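Local atomic coordinates of glutamine cyclotransferase (Porphyromonas gingivalis W83, PDB entry 6QQL), a protein that probably catalyses the zinc-dependent cyclisation of N-terminal glutamine residues of peptides to pyroglutamate. Residues S226-T231 and P263-I268; Y212-S217 and G247-D252; Q72-E77 and N90-Y95. All coordinates share one frame; numbering follows the deposited sequence.

Interaction 1 (S226-T231 and P263-I268)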
ATOM      1  N   SER A 226      -5.772  14.495   9.427  1.00 24.54           N
ATOM      2  CA  SER A 226      -7.018  14.809  10.129  1.00 26.86           C
ATOM      3  C   SER A 226      -8.235  14.507   9.260  1.00 28.05           C
ATOM      4  O   SER A 226      -9.223  13.929   9.733  1.00 22.94           O
ATOM      5  CB  SER A 226      -7.043  16.269  10.587  1.00 24.08           C
ATOM      6  OG  SER A 226      -5.950  16.559  11.436  1.00 36.03           O
ATOM      7  N   ALA A 227      -8.195  14.941   7.998  1.00 19.80           N
ATOM      8  CA  ALA A 227      -9.320  14.732   7.097  1.00 19.74           C
ATOM      9  C   ALA A 227      -9.661  13.248   6.956  1.00 19.11           C
ATOM     10  O   ALA A 227     -10.836  12.873   6.929  1.00 19.21           O
ATOM     11  CB  ALA A 227      -9.013  15.366   5.739  1.00 27.51           C
ATOM     12  N   VAL A 228      -8.652  12.385   6.854  1.00 24.83           N
ATOM     13  CA  VAL A 228      -8.939  10.965   6.708  1.00 17.99           C
ATOM     14  C   VAL A 228      -9.543  10.418   7.991  1.00 28.70           C
ATOM     15  O   VAL A 228     -10.609   9.793   7.977  1.00 26.49           O
ATOM     16  CB  VAL A 228      -7.670  10.185   6.314  1.00 17.41           C
ATOM     17  CG1 VAL A 228      -7.941   8.695   6.367  1.00 16.97           C
ATOM     18  CG2 VAL A 228      -7.227  10.571   4.906  1.00 17.24           C
ATOM     19  N   TRP A 229      -8.890  10.684   9.126  1.00 30.67           N
ATOM     20  CA  TRP A 229      -9.318  10.118  10.402  1.00 27.77           C
ATOM     21  C   TRP A 229     -10.685  10.636  10.821  1.00 28.18           C
ATOM     22  O   TRP A 229     -11.431   9.934  11.516  1.00 19.46           O
ATOM     23  CB  TRP A 229      -8.272  10.422  11.462  1.00 23.73           C
ATOM     24  CG  TRP A 229      -7.373   9.258  11.811  1.00 28.52           C
ATOM     25  CD1 TRP A 229      -7.304   8.597  13.015  1.00 29.99           C
ATOM     26  CD2 TRP A 229      -6.401   8.635  10.956  1.00 33.84           C
ATOM     27  NE1 TRP A 229      -6.341   7.608  12.959  1.00 34.51           N
ATOM     28  CE2 TRP A 229      -5.780   7.607  11.707  1.00 36.18           C
ATOM     29  CE3 TRP A 229      -5.993   8.846   9.628  1.00 29.39           C
ATOM     30  CZ2 TRP A 229      -4.787   6.797  11.174  1.00 23.73           C
ATOM     31  CZ3 TRP A 229      -5.016   8.037   9.098  1.00 17.03           C
ATOM     32  CH2 TRP A 229      -4.419   7.028   9.871  1.00 26.37           C
ATOM     33  N   GLN A 230     -11.012  11.871  10.449  1.00 32.23           N
ATOM     34  CA  GLN A 230     -12.347  12.383  10.717  1.00 26.66           C
ATOM     35  C   GLN A 230     -13.380  11.730   9.806  1.00 24.72           C
ATOM     36  O   GLN A 230     -14.513  11.483  10.229  1.00 32.50           O
ATOM     37  CB  GLN A 230     -12.342  13.902  10.579  1.00 26.20           C
ATOM     38  CG  GLN A 230     -11.786  14.522  11.838  1.00 46.04           C
ATOM     39  CD  GLN A 230     -12.165  15.972  12.042  1.00 62.21           C
ATOM     40  OE1 GLN A 230     -12.928  16.296  12.955  1.00 64.24           O
ATOM     41  NE2 GLN A 230     -11.603  16.861  11.221  1.00 62.85           N
ATOM     42  N   THR A 231     -13.010  11.426   8.561  1.00 23.40           N
ATOM     43  CA  THR A 231     -13.905  10.653   7.710  1.00 19.34           C
ATOM     44  C   THR A 231     -14.213   9.309   8.347  1.00 19.10           C
ATOM     45  O   THR A 231     -15.382   8.953   8.542  1.00 24.20           O
ATOM     46  CB  THR A 231     -13.284  10.475   6.318  1.00 18.78           C
ATOM     47  OG1 THR A 231     -13.330  11.713   5.594  1.00 19.15           O
ATOM     48  CG2 THR A 231     -13.962   9.335   5.523  1.00 18.42           C
ATOM     49  N   PRO A 263       2.614  15.885   0.267  1.00 26.14           N
ATOM     50  CA  PRO A 263       2.190  15.494   1.619  1.00 18.54           C
ATOM     51  C   PRO A 263       1.486  14.146   1.583  1.00 17.90           C
ATOM     52  O   PRO A 263       0.463  13.981   0.914  1.00 17.77           O
ATOM     53  CB  PRO A 263       1.243  16.626   2.039  1.00 19.06           C
ATOM     54  CG  PRO A 263       0.736  17.154   0.779  1.00 19.27           C
ATOM     55  CD  PRO A 263       1.863  17.047  -0.229  1.00 20.22           C
ATOM     56  N   CYS A 264       2.065  13.167   2.276  1.00 23.13           N
ATOM     57  CA  CYS A 264       1.551  11.806   2.286  1.00 28.12           C
ATOM     58  C   CYS A 264       1.280  11.332   3.711  1.00 31.67           C
ATOM     59  O   CYS A 264       1.903  11.809   4.667  1.00 27.36           O
ATOM     60  CB  CYS A 264       2.532  10.855   1.588  1.00 26.81           C
ATOM     61  SG  CYS A 264       2.898  11.348  -0.127  1.00 22.84           S
ATOM     62  N   ILE A 265       0.286  10.440   3.854  1.00 34.71           N
ATOM     63  CA  ILE A 265       0.040   9.730   5.106  1.00 26.05           C
ATOM     64  C   ILE A 265       0.103   8.228   4.855  1.00 28.15           C
ATOM     65  O   ILE A 265      -0.144   7.731   3.751  1.00 29.87           O
ATOM     66  CB  ILE A 265      -1.306  10.082   5.769  1.00 16.74           C
ATOM     67  CG1 ILE A 265      -2.467   9.488   4.960  1.00 16.60           C
ATOM     68  CG2 ILE A 265      -1.415  11.586   5.999  1.00 17.29           C
ATOM     69  CD1 ILE A 265      -3.838   9.934   5.397  1.00 16.73           C
ATOM     70  N   ASP A 266       0.366   7.501   5.931  1.00 27.17           N
ATOM     71  CA  ASP A 266       0.516   6.056   5.908  1.00 30.46           C
ATOM     72  C   ASP A 266      -0.541   5.439   6.823  1.00 30.60           C
ATOM     73  O   ASP A 266      -0.416   5.486   8.053  1.00 37.25           O
ATOM     74  CB  ASP A 266       1.921   5.677   6.360  1.00 15.85           C
ATOM     75  CG  ASP A 266       2.276   4.258   6.019  1.00 23.83           C
ATOM     76  OD1 ASP A 266       1.467   3.562   5.373  1.00 17.82           O
ATOM     77  OD2 ASP A 266       3.366   3.827   6.421  1.00 24.58           O
ATOM     78  N   ILE A 267      -1.568   4.833   6.234  1.00 15.52           N
ATOM     79  CA  ILE A 267      -2.524   4.042   6.997  1.00 15.55           C
ATOM     80  C   ILE A 267      -1.901   2.658   7.164  1.00 19.31           C
ATOM     81  O   ILE A 267      -1.844   1.878   6.215  1.00 21.86           O
ATOM     82  CB  ILE A 267      -3.892   3.973   6.314  1.00 15.45           C
ATOM     83  CG1 ILE A 267      -4.488   5.370   6.152  1.00 15.70           C
ATOM     84  CG2 ILE A 267      -4.852   3.167   7.162  1.00 15.56           C
ATOM     85  CD1 ILE A 267      -5.400   5.512   4.947  1.00 15.59           C
ATOM     86  N   ILE A 268      -1.399   2.361   8.362  1.00 20.82           N
ATOM     87  CA  ILE A 268      -0.577   1.182   8.599  1.00 25.00           C
ATOM     88  C   ILE A 268      -0.878   0.607   9.978  1.00 37.77           C
ATOM     89  O   ILE A 268      -0.984   1.335  10.970  1.00 34.21           O
ATOM     90  CB  ILE A 268       0.922   1.503   8.454  1.00 19.18           C
ATOM     91  CG1 ILE A 268       1.780   0.279   8.805  1.00 25.83           C
ATOM     92  CG2 ILE A 268       1.299   2.731   9.288  1.00 16.05           C
ATOM     93  CD1 ILE A 268       3.219   0.363   8.281  1.00 15.84           C
TER
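The indole of Trp229 turns its six-membered end toward the strand, and two isoleucine side chains meet it there. Ile265 sends its terminal methyl CD1 to the ring edge, close to the ring plane, and this methyl stands 4.3 Å from Trp229 CZ3. Ile267 approaches obliquely, with its CG1 4.0 Å from Trp229 CZ3, as the two side chains slide past each other in opposite directions. Two further aromatic residues, Trp213 and Phe241, pack edge-to-face with the indole. A long, flat side chain suits this place because it leaves the helix across the line to the strand, yet its six-membered ring still reaches the isoleucines, while its NE1 makes weak hydrogen bonds to the carbonyls of Phe211 and Ile242.

The closest meeting is aliphatic. Val228 and Ile265 point at each other tip to tip, Val228 CG2 lying 3.5 Å from Ile265 CD1. The CG1 of Ile265 sits between its backbone N and carbonyl carbon (chi1 71°), and the chain then runs extended to CD1 (chi2 -171°). Val228 CG1 is anti to the backbone N, on the side of Ile267.

This is helix-on-sheet packing at an edge of the mixed β-sheet of this α/β fold. Strand 264-268 is its outermost strand at this end, paired with strand 197-202, and helix 222-234 covers it with a local axis separation of 10.5 Å and an angle of 36° between the chain directions. Branched aliphatic residues suit such a buried layer, since they fill it without polar groups that would need partners. Farther round the helix, Thr231 OG1 turns back to Ala227 O at 3.1 Å. The carbonyl thus accepts both the hydroxyl and Thr231 N, from opposite faces of its plane. Helix 294-311 packs alongside, where Thr303 touches Val228 and Thr231.

Interaction 2 (Y212-S217 and G247-D252)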
ATOM      1  N   TYR A 212      -2.935   4.309  14.074  1.00 29.00           N
ATOM      2  CA  TYR A 212      -2.578   5.540  14.759  1.00 20.72           C
ATOM      3  C   TYR A 212      -1.890   6.487  13.792  1.00 20.55           C
ATOM      4  O   TYR A 212      -1.576   6.135  12.658  1.00 39.56           O
ATOM      5  CB  TYR A 212      -1.666   5.255  15.954  1.00 21.41           C
ATOM      6  CG  TYR A 212      -2.287   4.364  16.997  1.00 32.44           C
ATOM      7  CD1 TYR A 212      -3.056   4.892  18.028  1.00 38.41           C
ATOM      8  CD2 TYR A 212      -2.101   2.991  16.961  1.00 30.05           C
ATOM      9  CE1 TYR A 212      -3.622   4.068  18.996  1.00 36.76           C
ATOM     10  CE2 TYR A 212      -2.659   2.163  17.923  1.00 24.08           C
ATOM     11  CZ  TYR A 212      -3.423   2.700  18.936  1.00 29.88           C
ATOM     12  OH  TYR A 212      -3.989   1.866  19.884  1.00 27.27           O
ATOM     13  N   TRP A 213      -1.682   7.719  14.252  1.00 22.99           N
ATOM     14  CA  TRP A 213      -0.953   8.737  13.495  1.00 23.14           C
ATOM     15  C   TRP A 213       0.529   8.364  13.376  1.00 24.91           C
ATOM     16  O   TRP A 213       1.282   8.488  14.348  1.00 21.82           O
ATOM     17  CB  TRP A 213      -1.088  10.103  14.164  1.00 21.60           C
ATOM     18  CG  TRP A 213      -2.479  10.613  14.325  1.00 31.10           C
ATOM     19  CD1 TRP A 213      -3.547  10.360  13.524  1.00 29.49           C
ATOM     20  CD2 TRP A 213      -2.943  11.505  15.352  1.00 32.95           C
ATOM     21  NE1 TRP A 213      -4.658  11.028  13.995  1.00 25.12           N
ATOM     22  CE2 TRP A 213      -4.311  11.741  15.110  1.00 22.14           C
ATOM     23  CE3 TRP A 213      -2.332  12.124  16.457  1.00 41.78           C
ATOM     24  CZ2 TRP A 213      -5.078  12.575  15.920  1.00 26.89           C
ATOM     25  CZ3 TRP A 213      -3.098  12.948  17.270  1.00 32.84           C
ATOM     26  CH2 TRP A 213      -4.456  13.167  16.994  1.00 31.62           C
ATOM     27  N   GLU A 214       0.947   7.914  12.189  1.00 22.70           N
ATOM     28  CA  GLU A 214       2.365   7.740  11.897  1.00 20.89           C
ATOM     29  C   GLU A 214       3.049   9.098  11.937  1.00 34.40           C
ATOM     30  O   GLU A 214       2.510  10.089  11.423  1.00 21.25           O
ATOM     31  CB  GLU A 214       2.551   7.099  10.520  1.00 20.25           C
ATOM     32  CG  GLU A 214       3.956   6.576  10.244  1.00 20.41           C
ATOM     33  CD  GLU A 214       4.941   7.668   9.817  1.00 20.74           C
ATOM     34  OE1 GLU A 214       6.071   7.687  10.355  1.00 21.26           O
ATOM     35  OE2 GLU A 214       4.595   8.503   8.950  1.00 20.50           O
ATOM     36  N   TYR A 215       4.244   9.145  12.556  1.00 24.73           N
ATOM     37  CA  TYR A 215       4.852  10.435  12.888  1.00 22.73           C
ATOM     38  C   TYR A 215       5.094  11.293  11.651  1.00 26.98           C
ATOM     39  O   TYR A 215       4.699  12.464  11.612  1.00 31.45           O
ATOM     40  CB  TYR A 215       6.149  10.264  13.668  1.00 23.14           C
ATOM     41  CG  TYR A 215       6.781  11.628  13.930  1.00 34.38           C
ATOM     42  CD1 TYR A 215       6.190  12.521  14.816  1.00 29.27           C
ATOM     43  CD2 TYR A 215       7.945  12.030  13.281  1.00 23.96           C
ATOM     44  CE1 TYR A 215       6.740  13.767  15.045  1.00 34.93           C
ATOM     45  CE2 TYR A 215       8.506  13.275  13.516  1.00 29.10           C
ATOM     46  CZ  TYR A 215       7.899  14.145  14.395  1.00 37.07           C
ATOM     47  OH  TYR A 215       8.446  15.398  14.630  1.00 38.83           O
ATOM     48  N   PHE A 216       5.795  10.748  10.655  1.00 27.51           N
ATOM     49  CA  PHE A 216       6.104  11.512   9.446  1.00 27.12           C
ATOM     50  C   PHE A 216       4.824  11.974   8.753  1.00 29.21           C
ATOM     51  O   PHE A 216       4.726  13.120   8.279  1.00 21.87           O
ATOM     52  CB  PHE A 216       6.975  10.665   8.518  1.00 21.58           C
ATOM     53  CG  PHE A 216       8.262  10.229   9.153  1.00 23.11           C
ATOM     54  CD1 PHE A 216       9.030  11.134   9.895  1.00 26.30           C
ATOM     55  CD2 PHE A 216       8.706   8.911   9.044  1.00 29.79           C
ATOM     56  CE1 PHE A 216      10.228  10.735  10.518  1.00 25.61           C
ATOM     57  CE2 PHE A 216       9.899   8.502   9.660  1.00 33.51           C
ATOM     58  CZ  PHE A 216      10.662   9.426  10.405  1.00 25.23           C
ATOM     59  N   SER A 217       3.823  11.095   8.707  1.00 29.17           N
ATOM     60  CA  SER A 217       2.533  11.468   8.145  1.00 26.55           C
ATOM     61  C   SER A 217       1.946  12.656   8.885  1.00 27.57           C
ATOM     62  O   SER A 217       1.519  13.638   8.263  1.00 20.80           O
ATOM     63  CB  SER A 217       1.599  10.269   8.212  1.00 25.16           C
ATOM     64  OG  SER A 217       2.324   9.102   7.889  1.00 29.35           O
ATOM     65  N   GLY A 247       3.696   5.421  15.583  1.00 33.07           N
ATOM     66  CA  GLY A 247       5.126   5.280  15.429  1.00 40.50           C
ATOM     67  C   GLY A 247       5.728   6.125  14.311  1.00 31.60           C
ATOM     68  O   GLY A 247       5.025   6.739  13.489  1.00 22.72           O
ATOM     69  N   ALA A 248       7.063   6.150  14.297  1.00 23.64           N
ATOM     70  CA  ALA A 248       7.829   6.832  13.251  1.00 33.81           C
ATOM     71  C   ALA A 248       8.337   5.751  12.301  1.00 30.54           C
ATOM     72  O   ALA A 248       9.413   5.180  12.484  1.00 20.87           O
ATOM     73  CB  ALA A 248       8.968   7.654  13.838  1.00 29.98           C
ATOM     74  N   LEU A 249       7.565   5.509  11.250  1.00 32.69           N
ATOM     75  CA  LEU A 249       7.765   4.366  10.375  1.00 33.19           C
ATOM     76  C   LEU A 249       8.379   4.803   9.056  1.00 27.87           C
ATOM     77  O   LEU A 249       7.813   5.633   8.344  1.00 32.03           O
ATOM     78  CB  LEU A 249       6.420   3.675  10.148  1.00 32.77           C
ATOM     79  CG  LEU A 249       5.771   3.329  11.503  1.00 31.48           C
ATOM     80  CD1 LEU A 249       4.352   2.858  11.330  1.00 36.84           C
ATOM     81  CD2 LEU A 249       6.567   2.310  12.329  1.00 17.65           C
ATOM     82  N   THR A 250       9.505   4.212   8.706  1.00 31.75           N
ATOM     83  CA  THR A 250      10.024   4.427   7.368  1.00 39.08           C
ATOM     84  C   THR A 250       9.213   3.552   6.421  1.00 32.59           C
ATOM     85  O   THR A 250       9.198   2.323   6.551  1.00 28.84           O
ATOM     86  CB  THR A 250      11.518   4.115   7.289  1.00 51.87           C
ATOM     87  OG1 THR A 250      12.078   4.002   8.610  1.00 50.31           O
ATOM     88  CG2 THR A 250      12.228   5.243   6.553  1.00 58.11           C
ATOM     89  N   ASP A 251       8.495   4.184   5.501  1.00 27.00           N
ATOM     90  CA  ASP A 251       7.629   3.457   4.590  1.00 22.81           C
ATOM     91  C   ASP A 251       7.679   4.140   3.228  1.00 22.99           C
ATOM     92  O   ASP A 251       8.358   5.155   3.038  1.00 17.25           O
ATOM     93  CB  ASP A 251       6.202   3.373   5.139  1.00 18.30           C
ATOM     94  CG  ASP A 251       5.487   2.126   4.688  1.00 35.39           C
ATOM     95  OD1 ASP A 251       5.837   1.597   3.617  1.00 42.94           O
ATOM     96  OD2 ASP A 251       4.568   1.670   5.395  1.00 45.97           O
ATOM     97  N   ASP A 252       6.934   3.588   2.271  1.00 25.91           N
ATOM     98  CA  ASP A 252       6.984   4.123   0.917  1.00 27.39           C
ATOM     99  C   ASP A 252       6.598   5.585   0.861  1.00 21.70           C
ATOM    100  O   ASP A 252       6.949   6.256  -0.111  1.00 25.00           O
ATOM    101  CB  ASP A 252       6.098   3.320  -0.037  1.00 20.04           C
ATOM    102  CG  ASP A 252       6.671   1.946  -0.312  1.00 20.02           C
ATOM    103  OD1 ASP A 252       7.920   1.872  -0.502  1.00 15.76           O
ATOM    104  OD2 ASP A 252       5.879   0.969  -0.361  1.00 17.88           O
TER
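Leu249 N donates to Glu214 OE1 at 2.8 Å with an N-H...O angle of 154°, which ties the loop 247-252 to the start of helix 215-220. Glu214 is the N-cap residue of that helix, and its carboxylate curls back over the first turn. CG lies anti to the backbone N (chi1 -166°), and a bend at chi2 (-81°) turns CD from the extended course. OE1 receives Phe216 N as well, at 3.1 Å, and the two donors come from opposite faces of the carboxylate plane. On the other oxygen, Ser217 N reaches OE2 from above that plane at 2.7 Å, while Ser217 OG donates to its anti lone pair at 2.6 Å. His253 NE2 supplies OE2 with another hydrogen bond.

The N-H of Tyr215, the first helical residue, is satisfied from across the contact: Tyr215 N donates to Gly247 O at 2.7 Å. The same carbonyl also receives a CA-H...O contact from Glu214. Gly247 suits its place because a CB there would run up against Leu249 CD2.

Apolar contacts flank these bonds. The aliphatic part of Glu214 slides past Leu249, CG against CB, and Tyr215 CB meets Ala248 CB at 3.8 Å, a small methyl suiting the closely approaching backbones. Phe216 brings its ring edge to the loop, with CD2 3.5 Å from Leu249 O, which lies in the ring plane. Further along the loop, Asp252 N bonds to Asp251 OD1. The Leu249 side chain is about 11 Å from the bound zinc ion, too far to take part in its coordination.

Buried yet given five hydrogen-bond donors, and set at a helix N terminus, where the dipole would be expected to favour negative charge, the carboxylate of Glu214 is probably stabilised in its ionised form.

Interaction 3 (Q72-E77 and N90-Y95)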
ATOM      1  N   GLN A  72       0.806   2.167 -16.676  1.00 32.03           N
ATOM      2  CA  GLN A  72       2.195   2.306 -17.084  1.00 31.82           C
ATOM      3  C   GLN A  72       3.082   1.487 -16.155  1.00 28.63           C
ATOM      4  O   GLN A  72       2.888   1.480 -14.934  1.00 21.50           O
ATOM      5  CB  GLN A  72       2.641   3.783 -17.056  1.00 31.13           C
ATOM      6  CG  GLN A  72       2.270   4.600 -18.267  1.00 31.18           C
ATOM      7  CD  GLN A  72       3.073   4.217 -19.492  1.00 34.09           C
ATOM      8  OE1 GLN A  72       3.903   3.314 -19.453  1.00 35.49           O
ATOM      9  NE2 GLN A  72       2.829   4.910 -20.591  1.00 43.88           N
ATOM     10  N   GLU A  73       4.081   0.826 -16.737  1.00 33.17           N
ATOM     11  CA  GLU A  73       5.024   0.019 -15.979  1.00 32.90           C
ATOM     12  C   GLU A  73       6.397   0.679 -16.007  1.00 36.09           C
ATOM     13  O   GLU A  73       6.892   1.066 -17.074  1.00 37.49           O
ATOM     14  CB  GLU A  73       5.111  -1.411 -16.527  1.00 16.16           C
ATOM     15  CG  GLU A  73       3.781  -2.117 -16.732  1.00 16.11           C
ATOM     16  CD  GLU A  73       3.944  -3.591 -17.099  1.00 37.54           C
ATOM     17  OE1 GLU A  73       3.474  -4.018 -18.187  1.00 39.65           O
ATOM     18  OE2 GLU A  73       4.577  -4.322 -16.315  1.00 38.11           O
ATOM     19  N   GLN A  74       7.017   0.776 -14.836  1.00 31.04           N
ATOM     20  CA  GLN A  74       8.337   1.371 -14.673  1.00 28.50           C
ATOM     21  C   GLN A  74       9.240   0.290 -14.097  1.00 24.68           C
ATOM     22  O   GLN A  74       9.040  -0.151 -12.961  1.00 15.70           O
ATOM     23  CB  GLN A  74       8.268   2.592 -13.759  1.00 24.90           C
ATOM     24  CG  GLN A  74       9.621   3.131 -13.369  1.00 30.74           C
ATOM     25  CD  GLN A  74       9.549   4.047 -12.158  1.00 43.08           C
ATOM     26  OE1 GLN A  74       9.043   3.651 -11.103  1.00 40.99           O
ATOM     27  NE2 GLN A  74      10.104   5.257 -12.284  1.00 45.91           N
ATOM     28  N   THR A  75      10.221  -0.144 -14.882  1.00 17.89           N
ATOM     29  CA  THR A  75      11.098  -1.244 -14.510  1.00 18.87           C
ATOM     30  C   THR A  75      12.550  -0.799 -14.527  1.00 22.73           C
ATOM     31  O   THR A  75      12.988  -0.090 -15.444  1.00 19.10           O
ATOM     32  CB  THR A  75      10.937  -2.424 -15.442  1.00 24.10           C
ATOM     33  OG1 THR A  75      11.643  -2.143 -16.658  1.00 29.05           O
ATOM     34  CG2 THR A  75       9.467  -2.677 -15.732  1.00 25.66           C
ATOM     35  N   ALA A  76      13.304  -1.278 -13.542  1.00 18.57           N
ATOM     36  CA  ALA A  76      14.717  -0.946 -13.445  1.00 25.97           C
ATOM     37  C   ALA A  76      15.479  -2.093 -12.801  1.00 34.21           C
ATOM     38  O   ALA A  76      14.928  -2.872 -12.015  1.00 30.79           O
ATOM     39  CB  ALA A  76      14.927   0.339 -12.633  1.00 22.89           C
ATOM     40  N   GLU A  77      16.742  -2.225 -13.186  1.00 33.31           N
ATOM     41  CA  GLU A  77      17.614  -3.163 -12.503  1.00 38.94           C
ATOM     42  C   GLU A  77      18.197  -2.472 -11.277  1.00 52.67           C
ATOM     43  O   GLU A  77      18.887  -1.448 -11.398  1.00 53.65           O
ATOM     44  CB  GLU A  77      18.711  -3.643 -13.443  1.00 37.75           C
ATOM     45  CG  GLU A  77      18.194  -4.564 -14.524  1.00 48.82           C
ATOM     46  CD  GLU A  77      18.276  -6.018 -14.109  1.00 60.72           C
ATOM     47  OE1 GLU A  77      19.313  -6.409 -13.521  1.00 62.53           O
ATOM     48  OE2 GLU A  77      17.290  -6.758 -14.347  1.00 60.94           O
ATOM     49  N   ASN A  90       7.720  -1.264 -10.799  1.00 20.08           N
ATOM     50  CA  ASN A  90       6.698  -0.369 -10.269  1.00 22.59           C
ATOM     51  C   ASN A  90       5.559  -0.260 -11.270  1.00 22.48           C
ATOM     52  O   ASN A  90       5.789  -0.238 -12.484  1.00 24.02           O
ATOM     53  CB  ASN A  90       7.263   1.024  -9.975  1.00 24.89           C
ATOM     54  CG  ASN A  90       8.171   1.051  -8.753  1.00 28.67           C
ATOM     55  OD1 ASN A  90       8.008   0.259  -7.820  1.00 36.27           O
ATOM     56  ND2 ASN A  90       9.160   1.945  -8.774  1.00 14.45           N
ATOM     57  N   ILE A  91       4.331  -0.204 -10.758  1.00 18.02           N
ATOM     58  CA  ILE A  91       3.129  -0.215 -11.583  1.00 23.48           C
ATOM     59  C   ILE A  91       2.366   1.082 -11.324  1.00 25.79           C
ATOM     60  O   ILE A  91       1.943   1.345 -10.190  1.00 30.65           O
ATOM     61  CB  ILE A  91       2.259  -1.453 -11.299  1.00 23.30           C
ATOM     62  CG1 ILE A  91       3.076  -2.724 -11.582  1.00 19.38           C
ATOM     63  CG2 ILE A  91       0.994  -1.443 -12.176  1.00 16.22           C
ATOM     64  CD1 ILE A  91       2.535  -4.004 -10.986  1.00 17.17           C
ATOM     65  N   ILE A  92       2.227   1.910 -12.359  1.00 13.63           N
ATOM     66  CA  ILE A  92       1.533   3.187 -12.255  1.00 18.05           C
ATOM     67  C   ILE A  92       0.238   3.093 -13.045  1.00 21.10           C
ATOM     68  O   ILE A  92       0.251   2.815 -14.251  1.00 17.74           O
ATOM     69  CB  ILE A  92       2.395   4.357 -12.753  1.00 26.44           C
ATOM     70  CG1 ILE A  92       3.697   4.465 -11.958  1.00 23.48           C
ATOM     71  CG2 ILE A  92       1.623   5.657 -12.610  1.00 30.59           C
ATOM     72  CD1 ILE A  92       4.886   3.812 -12.602  1.00 14.33           C
ATOM     73  N   ALA A  93      -0.878   3.366 -12.379  1.00 28.34           N
ATOM     74  CA  ALA A  93      -2.195   3.330 -13.000  1.00 17.33           C
ATOM     75  C   ALA A  93      -2.835   4.697 -12.866  1.00 23.81           C
ATOM     76  O   ALA A  93      -2.903   5.240 -11.761  1.00 30.31           O
ATOM     77  CB  ALA A  93      -3.059   2.262 -12.339  1.00 14.11           C
ATOM     78  N   SER A  94      -3.355   5.224 -13.974  1.00 32.02           N
ATOM     79  CA  SER A  94      -3.776   6.620 -14.053  1.00 30.79           C
ATOM     80  C   SER A  94      -5.214   6.738 -14.524  1.00 25.68           C
ATOM     81  O   SER A  94      -5.679   5.952 -15.356  1.00 17.15           O
ATOM     82  CB  SER A  94      -2.878   7.439 -14.997  1.00 31.81           C
ATOM     83  OG  SER A  94      -1.565   7.538 -14.476  1.00 38.13           O
ATOM     84  N   TYR A  95      -5.922   7.703 -13.941  1.00 17.06           N
ATOM     85  CA  TYR A  95      -7.232   8.140 -14.395  1.00 23.06           C
ATOM     86  C   TYR A  95      -7.124   9.622 -14.706  1.00 31.12           C
ATOM     87  O   TYR A  95      -6.559  10.369 -13.906  1.00 43.85           O
ATOM     88  CB  TYR A  95      -8.296   7.873 -13.323  1.00 23.43           C
ATOM     89  CG  TYR A  95      -8.571   6.389 -13.075  1.00 26.31           C
ATOM     90  CD1 TYR A  95      -9.475   5.674 -13.867  1.00 28.40           C
ATOM     91  CD2 TYR A  95      -7.925   5.701 -12.062  1.00 33.52           C
ATOM     92  CE1 TYR A  95      -9.730   4.313 -13.650  1.00 18.00           C
ATOM     93  CE2 TYR A  95      -8.167   4.332 -11.844  1.00 29.50           C
ATOM     94  CZ  TYR A  95      -9.068   3.657 -12.640  1.00 22.45           C
ATOM     95  OH  TYR A  95      -9.309   2.331 -12.422  1.00 20.38           O
TER
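Asn90 ND2 is held by two carbonyl oxygens: Gln74 OE1 across the strand pair, at 2.9 Å, and Gly180 O from outside it. The bond to Gln74 is nearly straight, with an N-H...O angle of 168°, and OE1 lies in the amide plane of Asn90. Gln74 and Asn90 run side by side, their amide planes turned 51° apart. CG of Gln74 is anti to the backbone N (chi1 171°), and the extended chain beyond it carries the amide alongside that of Asn90, so that OE1 can take its N-H. Asn90 OD1 accepts from Asp164 N, so both polar atoms of this buried amide have partners, which suits asparagine here.

The backbones form an antiparallel ladder. Gln72 with Ile92 and Gln74 with Asn90 are hydrogen-bonded pairs; in the latter, Gln74 N gives to Asn90 O at 2.8 Å. Between them Glu73 and Ile91 make a non-hydrogen-bonded pair. Next to the amides, Ile92 CD1 packs against Gln74 CB at 3.8 Å.

These strands form a β-hairpin whose first arm, 70-79, is an outermost strand of the sheet, while 85-95 pairs on with strand 157-163. On the face of Gln74 and Asn90 lies helix 179-186, with Trp184 touching both; on the opposite face, helix 51-66 covers Ile91 and Glu73, whose carboxylate forms a salt bridge with Arg89.

From the N terminus, interaction 3 comes first and closes locally: strand 70-79 turns back as 85-95, completing the hairpin at one border of the mixed sheet. The other two contacts follow and cross. Segment 212-217 opens interaction 2, 226-231 opens interaction 1, and then 247-252 and 263-268 close them in that order. Interaction 2 thus joins the start of helix 215-220 to the loop before helix 253-260, and interaction 1 lays helix 222-234 on strand 264-268, the opposite sheet border. These two touch, through packing of Ser217 on Ile265 and a probable, weak bond between Ser217 OG and Asp266 N. Interaction 3 lies 24 Å, centre to centre, from both.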